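Local coordinates for GTP-binding protein REM 1 (Homo sapiens, PDB 2NZJ) that binds guanine nucleotides as a small GTPase of the Ras family, held here with GDP, and probably hydrolyses GTP, at residues Ala88-Gly91 with Ser92-Ala96; Gly118-Ala121 with Asp122-Arg125; Val129-Glu132 with Glu133-Cys137; His154-Ala157 with Glu158-Gly162. All coordinates share one frame; numbering follows the deposited sequence.

Contact 1. Residues Ala88-Gly91 with Ser92-Ala96; sequences ADRG and SFESA
From D89, which stands at the N-cap, the chain R90-A96 winds straight into the first turns of helix 90-105, where E94 N donates to R90 O and S95 N to G91 O, each over 3.0 Å. The carbonyl oxygen of D89 takes three donors of this turn. S92 OG donates to D89 O over 2.7 Å, lying in the carbonyl plane, while the amides of S92 and F93 add weak bonds to the same oxygen. With chi1 at 68°, S92 OG sits between its own backbone N and carbonyl carbon, which turns the hydroxyl back to the start of the helix; it also pairs with S86 N. The D89 carboxylate reaches forward to cap the helix, OD1 accepting from S92 N in a long, weak bond of 3.5 Å. With an alanine at D89, the S92 amide is likely to lose its side-chain cap and the helix start a nearby negative charge. Farther round, R90 and F93 run side by side, their flat groups 83° apart, and F93 CD2 lies 4.2 Å from the guanidinium plane, over one face toward its rim. E94 OE2 approaches the edge of that group, but at 4.4 Å from R90 NE it is beyond a salt bridge; the arginine's partner is E133. The aspartate would be expected to interact favourably with the positive end of the helix dipole, while the aromatic ring and the carboxylate of E133 together probably restrict where the arginine can swing.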
loop_
_atom_site.group_PDB
_atom_site.type_symbol
_atom_site.label_atom_id
_atom_site.label_comp_id
_atom_site.label_asym_id
_atom_site.label_seq_id
_atom_site.Cartn_x
_atom_site.Cartn_y
_atom_site.Cartn_z
ATOM N N ALA A 88 9.870 0.308 -12.656
ATOM C CA ALA A 88 11.211 0.373 -13.244
ATOM C C ALA A 88 12.233 -0.627 -12.674
ATOM O O ALA A 88 13.406 -0.591 -13.055
ATOM C CB ALA A 88 11.749 1.798 -13.084
ATOM N N ASP A 89 11.810 -1.517 -11.775
ATOM C CA ASP A 89 12.735 -2.431 -11.108
ATOM C C ASP A 89 12.095 -3.807 -10.967
ATOM O O ASP A 89 11.349 -4.074 -10.029
ATOM C CB ASP A 89 13.116 -1.832 -9.776
ATOM C CG ASP A 89 13.968 -2.727 -8.963
ATOM O OD1 ASP A 89 14.307 -3.833 -9.433
ATOM O OD2 ASP A 89 14.302 -2.321 -7.830
ATOM N N ARG A 90 12.394 -4.664 -11.932
ATOM C CA ARG A 90 11.932 -6.052 -11.967
ATOM C C ARG A 90 12.077 -6.772 -10.611
ATOM O O ARG A 90 11.147 -7.429 -10.147
ATOM C CB ARG A 90 12.717 -6.808 -13.038
ATOM C CG ARG A 90 12.185 -8.204 -13.353
ATOM C CD ARG A 90 11.269 -8.121 -14.517
ATOM N NE ARG A 90 10.223 -9.133 -14.487
ATOM C CZ ARG A 90 9.153 -9.108 -15.280
ATOM N NH1 ARG A 90 8.992 -8.104 -16.160
ATOM N NH2 ARG A 90 8.240 -10.087 -15.190
ATOM N N GLY A 91 13.239 -6.633 -9.984
ATOM C CA GLY A 91 13.502 -7.235 -8.674
ATOM C C GLY A 91 12.449 -6.938 -7.628
ATOM O O GLY A 91 12.037 -7.836 -6.896
ATOM N N SER A 92 12.002 -5.685 -7.575
ATOM C CA SER A 92 10.998 -5.247 -6.575
ATOM C C SER A 92 9.640 -5.886 -6.841
ATOM O O SER A 92 8.892 -6.181 -5.910
ATOM C CB SER A 92 10.847 -3.702 -6.535
ATOM O OG SER A 92 10.268 -3.180 -7.733
ATOM N N PHE A 93 9.344 -6.097 -8.118
ATOM C CA PHE A 93 8.109 -6.745 -8.531
ATOM C C PHE A 93 8.135 -8.222 -8.143
ATOM O O PHE A 93 7.163 -8.749 -7.641
ATOM C CB PHE A 93 7.903 -6.548 -10.038
ATOM C CG PHE A 93 6.709 -7.249 -10.582
ATOM C CD1 PHE A 93 5.445 -6.901 -10.173
ATOM C CD2 PHE A 93 6.848 -8.267 -11.516
ATOM C CE1 PHE A 93 4.320 -7.565 -10.673
ATOM C CE2 PHE A 93 5.735 -8.923 -12.028
ATOM C CZ PHE A 93 4.466 -8.562 -11.611
ATOM N N GLU A 94 9.272 -8.867 -8.346
ATOM C CA GLU A 94 9.467 -10.273 -7.970
ATOM C C GLU A 94 9.278 -10.469 -6.463
ATOM O O GLU A 94 8.594 -11.398 -6.017
ATOM C CB GLU A 94 10.874 -10.783 -8.427
ATOM C CG GLU A 94 11.011 -10.964 -9.968
ATOM C CD GLU A 94 12.439 -11.295 -10.489
ATOM O OE1 GLU A 94 13.428 -11.236 -9.718
ATOM O OE2 GLU A 94 12.581 -11.609 -11.704
ATOM N N SER A 95 9.862 -9.576 -5.688
ATOM C CA SER A 95 9.765 -9.714 -4.260
ATOM C C SER A 95 8.380 -9.296 -3.747
ATOM O O SER A 95 8.012 -9.662 -2.645
ATOM C CB SER A 95 10.907 -8.979 -3.567
ATOM O OG SER A 95 10.776 -7.607 -3.746
ATOM N N ALA A 96 7.610 -8.568 -4.552
ATOM C CA ALA A 96 6.190 -8.375 -4.271
ATOM C C ALA A 96 5.500 -9.729 -4.171
ATOM O O ALA A 96 4.844 -10.023 -3.173
ATOM C CB ALA A 96 5.537 -7.554 -5.344
#

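Contact 2. Residues Gly118-Ala121 with Asp122-Arg125; sequences GNKA and DLAR. With GDP (guanosine-5'-diphosphate), chain G.
K120 and L123 are joined across a type I turn, and the chain leading into it, from the end of strand 114-119, lines the guanine site. G118 brings the strand to N119, whose amide group lies beside the base with ND2 3.0 Å from GDP N7; ND2 also donates to V15 O, and OD1 pairs with T148. K120 follows, its backbone N giving a weak bond to GDP O6. From CG onward the lysine chain is extended and runs over the purine, K120 CG 3.5 Å from GDP C6, until K120 NZ donates to the ribose oxygen GDP O4' over 3.1 Å and to G14 O. Were K120 an alanine, this side of the base is likely to lose its cover, and O4' and the G14 carbonyl their ammonium donor. The K120 carbonyl closes the turn, accepting from L123 N at 3.0 Å with the donor well above the carbonyl plane. A121 then carries the chain round to D122. There chi1 of 53° sets the carboxylate between the backbone N and carbonyl carbon and points it at the guanine: GDP N1 donates to D122 OD2 over 2.9 Å in an almost straight bond (177°), and GDP N2 to D122 OD1 over 2.9 Å. S149 OG bonds to OD2 as a second-shell partner that helps fix the carboxylate. L123 CD2 touches GDP N2 at 3.6 Å, while its other branch, CD1, meets K120 CD at 4.0 Å. The sequence N-K-A-D matches the NKxD motif of Ras-family GTPases, and an acid accepting from both N1 and N2 reads the donor pattern of guanine, which adenine lacks.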
loop_
_atom_site.group_PDB
_atom_site.type_symbol
_atom_site.label_atom_id
_atom_site.label_comp_id
_atom_site.label_asym_id
_atom_site.label_seq_id
_atom_site.Cartn_x
_atom_site.Cartn_y
_atom_site.Cartn_z
ATOM N N GLY A 118 1.893 -0.483 -8.234
ATOM C CA GLY A 118 3.027 -0.218 -9.114
ATOM C C GLY A 118 3.386 1.252 -9.081
ATOM O O GLY A 118 2.753 2.048 -9.768
ATOM N N ASN A 119 4.389 1.614 -8.294
ATOM C CA ASN A 119 4.783 3.015 -8.128
ATOM C C ASN A 119 5.850 3.413 -9.160
ATOM O O ASN A 119 6.400 2.571 -9.870
ATOM C CB ASN A 119 5.299 3.259 -6.702
ATOM C CG ASN A 119 5.461 4.731 -6.371
ATOM O OD1 ASN A 119 4.641 5.580 -6.787
ATOM N ND2 ASN A 119 6.519 5.052 -5.620
ATOM N N LYS A 120 6.112 4.705 -9.258
ATOM C CA LYS A 120 7.038 5.273 -10.249
ATOM C C LYS A 120 6.532 5.144 -11.700
ATOM O O LYS A 120 7.327 5.007 -12.624
ATOM C CB LYS A 120 8.439 4.685 -10.106
ATOM C CG LYS A 120 8.952 4.641 -8.664
ATOM C CD LYS A 120 10.469 4.778 -8.587
ATOM C CE LYS A 120 11.000 4.669 -7.152
ATOM N NZ LYS A 120 12.509 4.684 -7.114
ATOM N N ALA A 121 5.209 5.229 -11.880
ATOM C CA ALA A 121 4.555 5.218 -13.210
ATOM C C ALA A 121 5.060 6.286 -14.149
ATOM O O ALA A 121 4.950 6.139 -15.356
ATOM C CB ALA A 121 3.011 5.384 -13.054
ATOM N N ASP A 122 5.579 7.372 -13.599
ATOM C CA ASP A 122 6.157 8.468 -14.404
ATOM C C ASP A 122 7.443 8.092 -15.119
ATOM O O ASP A 122 7.859 8.763 -16.078
ATOM C CB ASP A 122 6.455 9.655 -13.500
ATOM C CG ASP A 122 7.318 9.265 -12.306
ATOM O OD1 ASP A 122 8.471 9.730 -12.241
ATOM O OD2 ASP A 122 6.846 8.464 -11.457
ATOM N N LEU A 123 8.102 7.033 -14.658
ATOM C CA LEU A 123 9.333 6.558 -15.312
ATOM C C LEU A 123 8.944 5.648 -16.466
ATOM O O LEU A 123 9.482 4.553 -16.615
ATOM C CB LEU A 123 10.211 5.814 -14.315
ATOM C CG LEU A 123 10.632 6.636 -13.107
ATOM C CD1 LEU A 123 11.595 5.849 -12.252
ATOM C CD2 LEU A 123 11.246 7.937 -13.577
ATOM N N ALA A 124 8.018 6.143 -17.288
ATOM C CA ALA A 124 7.324 5.355 -18.297
ATOM C C ALA A 124 8.249 4.849 -19.381
ATOM O O ALA A 124 7.896 3.907 -20.072
ATOM C CB ALA A 124 6.156 6.166 -18.919
ATOM N N ARG A 125 9.423 5.472 -19.519
ATOM C CA ARG A 125 10.489 5.007 -20.448
ATOM C C ARG A 125 11.454 3.943 -19.855
ATOM O O ARG A 125 12.141 3.274 -20.621
ATOM C CB ARG A 125 11.306 6.198 -20.968
HETATM P PB GDP G . 11.040 3.543 0.318
HETATM O O1B GDP G . 10.203 2.452 -0.298
HETATM O O2B GDP G . 10.395 4.205 1.488
HETATM O O3B GDP G . 12.341 2.879 0.738
HETATM O O3A GDP G . 11.272 4.553 -0.881
HETATM P PA GDP G . 11.346 6.123 -0.631
HETATM O O1A GDP G . 12.321 6.399 0.477
HETATM O O2A GDP G . 10.002 6.725 -0.363
HETATM O "O5'" GDP G . 11.825 6.633 -2.073
HETATM C "C5'" GDP G . 12.994 6.109 -2.705
HETATM C "C4'" GDP G . 13.420 7.078 -3.811
HETATM O "O4'" GDP G . 12.537 6.953 -4.963
HETATM C "C3'" GDP G . 13.354 8.550 -3.358
HETATM O "O3'" GDP G . 14.494 9.309 -3.802
HETATM C "C2'" GDP G . 12.099 9.083 -4.032
HETATM O "O2'" GDP G . 12.190 10.461 -4.378
HETATM C "C1'" GDP G . 11.930 8.208 -5.265
HETATM N N9 GDP G . 10.508 7.984 -5.584
HETATM C C8 GDP G . 9.513 7.564 -4.762
HETATM N N7 GDP G . 8.334 7.445 -5.429
HETATM C C5 GDP G . 8.584 7.786 -6.686
HETATM C C6 GDP G . 7.795 7.910 -7.910
HETATM O O6 GDP G . 6.575 7.640 -7.862
HETATM N N1 GDP G . 8.432 8.303 -9.031
HETATM C C2 GDP G . 9.748 8.606 -9.057
HETATM N N2 GDP G . 10.370 9.001 -10.199
HETATM N N3 GDP G . 10.520 8.530 -7.956
HETATM C C4 GDP G . 9.999 8.136 -6.784
#

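Contact 3. Residues Val129-Glu132 with Glu133-Cys137; sequences VSVE and EGRAC
S130 and E133 grip each other in a reciprocal pair at the start of helix 131-141, the tight part of the contact. S130 OG accepts from E133 N over 2.8 Å, and in return E133 OE1 accepts from S130 N, also over 2.8 Å and nearly straight at 170°. The glutamate meets this amide on the anti side of OE1, with the N-H 20° out of the carboxylate plane. Its CG stands anti to the carbonyl carbon (chi1 -70°) and the chain beyond is extended, which carries the acid back past the serine hydroxyl. V129 CG1 packs 4.0 Å from E133 CB, and OE1 has a second partner, R90 NH1, in a salt bridge.

The other side is looser. V131 and R135 lie alongside one another, with V131 CG1 over one face of the guanidinium toward its rim, 3.9 Å from NH2. E132, exposed to solvent, bends at chi2 and keeps its OE2 4.8 Å from R135 NH1, too far for a salt bridge. Here the backbone supplies the order, through R135 N to V131 O and A136 N to E132 O. Together S130 and E133 form a capping box, opening the helix of the beta-alpha-beta unit between strands 114-119 and 144-147.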
loop_
_atom_site.group_PDB
_atom_site.type_symbol
_atom_site.label_atom_id
_atom_site.label_comp_id
_atom_site.label_asym_id
_atom_site.label_seq_id
_atom_site.Cartn_x
_atom_site.Cartn_y
_atom_site.Cartn_z
ATOM N N VAL A 129 8.423 -3.466 -15.877
ATOM C CA VAL A 129 7.277 -4.298 -15.577
ATOM C C VAL A 129 6.073 -3.734 -16.283
ATOM O O VAL A 129 5.695 -2.582 -16.058
ATOM C CB VAL A 129 7.001 -4.331 -14.078
ATOM C CG1 VAL A 129 5.851 -5.250 -13.803
ATOM C CG2 VAL A 129 8.250 -4.782 -13.320
ATOM N N SER A 130 5.472 -4.531 -17.153
ATOM C CA SER A 130 4.354 -4.058 -17.942
ATOM C C SER A 130 3.110 -3.885 -17.093
ATOM O O SER A 130 3.008 -4.458 -16.008
ATOM C CB SER A 130 4.049 -5.045 -19.060
ATOM O OG SER A 130 3.367 -6.158 -18.536
ATOM N N VAL A 131 2.154 -3.112 -17.606
ATOM C CA VAL A 131 0.847 -2.994 -16.965
ATOM C C VAL A 131 0.195 -4.361 -16.879
ATOM O O VAL A 131 -0.417 -4.691 -15.889
ATOM C CB VAL A 131 -0.161 -2.126 -17.759
ATOM C CG1 VAL A 131 -1.013 -1.365 -16.784
ATOM C CG2 VAL A 131 0.518 -1.201 -18.760
ATOM N N GLU A 132 0.313 -5.134 -17.954
ATOM C CA GLU A 132 -0.296 -6.454 -18.052
ATOM C C GLU A 132 0.286 -7.388 -17.001
ATOM O O GLU A 132 -0.414 -8.228 -16.458
ATOM C CB GLU A 132 -0.086 -7.031 -19.453
ATOM C CG GLU A 132 -0.865 -6.312 -20.596
ATOM C CD GLU A 132 -0.185 -5.021 -21.149
ATOM O OE1 GLU A 132 0.962 -4.684 -20.754
ATOM O OE2 GLU A 132 -0.826 -4.335 -21.993
ATOM N N GLU A 133 1.566 -7.224 -16.702
ATOM C CA GLU A 133 2.225 -8.046 -15.689
ATOM C C GLU A 133 1.733 -7.703 -14.294
ATOM O O GLU A 133 1.484 -8.595 -13.492
ATOM C CB GLU A 133 3.742 -7.923 -15.819
ATOM C CG GLU A 133 4.246 -8.630 -17.106
ATOM C CD GLU A 133 5.725 -8.400 -17.426
ATOM O OE1 GLU A 133 6.229 -7.269 -17.206
ATOM O OE2 GLU A 133 6.374 -9.364 -17.918
ATOM N N GLY A 134 1.554 -6.420 -14.017
ATOM C CA GLY A 134 0.949 -5.984 -12.773
ATOM C C GLY A 134 -0.466 -6.505 -12.617
ATOM O O GLY A 134 -0.853 -6.971 -11.560
ATOM N N ARG A 135 -1.245 -6.443 -13.677
ATOM C CA ARG A 135 -2.615 -6.923 -13.627
ATOM C C ARG A 135 -2.704 -8.444 -13.374
ATOM O O ARG A 135 -3.466 -8.889 -12.513
ATOM C CB ARG A 135 -3.345 -6.558 -14.914
ATOM C CG ARG A 135 -3.699 -5.101 -15.023
ATOM C CD ARG A 135 -4.632 -4.873 -16.217
ATOM N NE ARG A 135 -4.769 -3.445 -16.539
ATOM C CZ ARG A 135 -4.640 -2.903 -17.752
ATOM N NH1 ARG A 135 -4.383 -3.655 -18.828
ATOM N NH2 ARG A 135 -4.795 -1.588 -17.894
ATOM N N ALA A 136 -1.923 -9.220 -14.121
ATOM C CA ALA A 136 -1.865 -10.683 -13.978
ATOM C C ALA A 136 -1.556 -11.074 -12.535
ATOM O O ALA A 136 -2.137 -12.018 -11.972
ATOM C CB ALA A 136 -0.813 -11.241 -14.899
ATOM N N CYS A 137 -0.652 -10.305 -11.942
ATOM C CA CYS A 137 -0.184 -10.545 -10.602
ATOM C C CYS A 137 -1.271 -10.324 -9.557
ATOM O O CYS A 137 -1.329 -11.044 -8.557
ATOM C CB CYS A 137 1.005 -9.639 -10.315
ATOM S SG CYS A 137 1.856 -10.070 -8.805
#

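Contact 4. Residues His154-Ala157 with Glu158-Gly162; sequences HNVA and ELFEG
V156 and F160 are brought together by their first torsions: V156 CG1 is anti to the backbone N (chi1 178°), whereas F160 CG is anti to its carbonyl carbon (chi1 -65°), and the two side chains run alongside one another one turn apart. V156 CG1 meets the ring in its plane, at the edge, 3.9 Å from F160 CE2. V156 O also borders that edge, 3.2 Å from CD2, and accepts from F160 N. At the head of the helix N155 holds the N-cap position, yet its side chain makes no capping bond; ND2 donates to E147 O instead. E158, bent at chi2, folds back across N155 at about a right angle, its OE1 3.3 Å from N155 CA. The backbone links L159 N to N155 O and E161 N to A157 O, both over 2.9 Å. Beyond the turn, E161 CG rests 3.2 Å from A157 O. These residues begin helix 156-171: V156 packs on L20 and L23 of helix 17-25, L159 reaches I115 and V117 of strand 114-119 and I146 of strand 144-147, and F160 meets the ring of F24, in helix 17-25, and packs on L45 of strand 40-47.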
loop_
_atom_site.group_PDB
_atom_site.type_symbol
_atom_site.label_atom_id
_atom_site.label_comp_id
_atom_site.label_asym_id
_atom_site.label_seq_id
_atom_site.Cartn_x
_atom_site.Cartn_y
_atom_site.Cartn_z
ATOM N N HIS A 154 0.132 11.252 -8.637
ATOM C CA HIS A 154 -0.861 10.621 -9.473
ATOM C C HIS A 154 -1.323 9.319 -8.830
ATOM O O HIS A 154 -0.503 8.469 -8.489
ATOM C CB HIS A 154 -0.269 10.377 -10.844
ATOM C CG HIS A 154 -1.127 9.543 -11.724
ATOM N ND1 HIS A 154 -0.734 8.298 -12.171
ATOM C CD2 HIS A 154 -2.364 9.754 -12.221
ATOM C CE1 HIS A 154 -1.690 7.788 -12.929
ATOM N NE2 HIS A 154 -2.691 8.648 -12.969
ATOM N N ASN A 155 -2.639 9.193 -8.658
ATOM C CA ASN A 155 -3.311 8.016 -8.096
ATOM C C ASN A 155 -2.992 7.734 -6.638
ATOM O O ASN A 155 -3.296 6.639 -6.139
ATOM C CB ASN A 155 -3.065 6.761 -8.955
ATOM C CG ASN A 155 -4.122 6.561 -10.028
ATOM O OD1 ASN A 155 -5.163 7.184 -9.993
ATOM N ND2 ASN A 155 -3.865 5.659 -10.967
ATOM N N VAL A 156 -2.401 8.700 -5.939
ATOM C CA VAL A 156 -2.066 8.496 -4.537
ATOM C C VAL A 156 -3.288 8.642 -3.668
ATOM O O VAL A 156 -3.589 7.752 -2.879
ATOM C CB VAL A 156 -0.951 9.432 -4.067
ATOM C CG1 VAL A 156 -0.672 9.229 -2.582
ATOM C CG2 VAL A 156 0.328 9.142 -4.891
ATOM N N ALA A 157 -4.007 9.755 -3.817
ATOM C CA ALA A 157 -5.289 9.907 -3.147
ATOM C C ALA A 157 -6.202 8.719 -3.513
ATOM O O ALA A 157 -6.829 8.115 -2.648
ATOM C CB ALA A 157 -5.941 11.217 -3.501
ATOM N N GLU A 158 -6.227 8.355 -4.780
ATOM C CA GLU A 158 -7.072 7.268 -5.234
ATOM C C GLU A 158 -6.665 5.902 -4.599
ATOM O O GLU A 158 -7.521 5.053 -4.330
ATOM C CB GLU A 158 -7.093 7.228 -6.772
ATOM C CG GLU A 158 -7.710 8.506 -7.462
ATOM C CD GLU A 158 -6.813 9.823 -7.457
ATOM O OE1 GLU A 158 -5.695 9.869 -6.881
ATOM O OE2 GLU A 158 -7.266 10.849 -8.025
ATOM N N LEU A 159 -5.373 5.709 -4.326
ATOM C CA LEU A 159 -4.922 4.492 -3.631
ATOM C C LEU A 159 -5.544 4.404 -2.245
ATOM O O LEU A 159 -6.198 3.393 -1.907
ATOM C CB LEU A 159 -3.401 4.419 -3.514
ATOM C CG LEU A 159 -2.820 3.449 -2.487
ATOM C CD1 LEU A 159 -3.114 2.034 -2.910
ATOM C CD2 LEU A 159 -1.332 3.666 -2.262
ATOM N N PHE A 160 -5.363 5.452 -1.446
ATOM C CA PHE A 160 -5.850 5.405 -0.069
ATOM C C PHE A 160 -7.369 5.459 0.030
ATOM O O PHE A 160 -7.936 4.784 0.857
ATOM C CB PHE A 160 -5.159 6.458 0.779
ATOM C CG PHE A 160 -3.693 6.209 0.913
ATOM C CD1 PHE A 160 -3.222 5.280 1.838
ATOM C CD2 PHE A 160 -2.787 6.833 0.062
ATOM C CE1 PHE A 160 -1.850 5.024 1.954
ATOM C CE2 PHE A 160 -1.435 6.589 0.161
ATOM C CZ PHE A 160 -0.954 5.682 1.113
ATOM N N GLU A 161 -8.028 6.216 -0.835
ATOM C CA GLU A 161 -9.506 6.220 -0.900
ATOM C C GLU A 161 -10.056 4.848 -1.293
ATOM O O GLU A 161 -11.071 4.407 -0.793
ATOM C CB GLU A 161 -9.999 7.296 -1.873
ATOM C CG GLU A 161 -9.662 8.683 -1.344
ATOM C CD GLU A 161 -10.239 9.850 -2.118
ATOM O OE1 GLU A 161 -10.673 9.711 -3.293
ATOM O OE2 GLU A 161 -10.231 10.939 -1.513
ATOM N N GLY A 162 -9.332 4.159 -2.158
ATOM C CA GLY A 162 -9.663 2.796 -2.557
ATOM C C GLY A 162 -9.519 1.809 -1.413
ATOM O O GLY A 162 -10.375 0.945 -1.224
#

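The four contacts follow in series along the chain within one Ras-family fold. Contacts 1, 3 and 4 open helices 90-105, 131-141 and 156-171, whereas contact 2 is the end of strand 114-119 and the loop that follows, which holds the guanine. Contacts 1 and 3, with centres about 11 Å apart, are directly joined: F93 packs against V129 and C137. Contact 1 also touches contact 2, where A88 CB meets L123 CD1 at 4.1 Å. Contact 4 stands apart, about 21 Å from contact 1 between centres, though its nearest atoms come within about 5 Å of contact 2. Thus two helix starts and the base-reading loop form one connected region at the nucleotide end of the sheet.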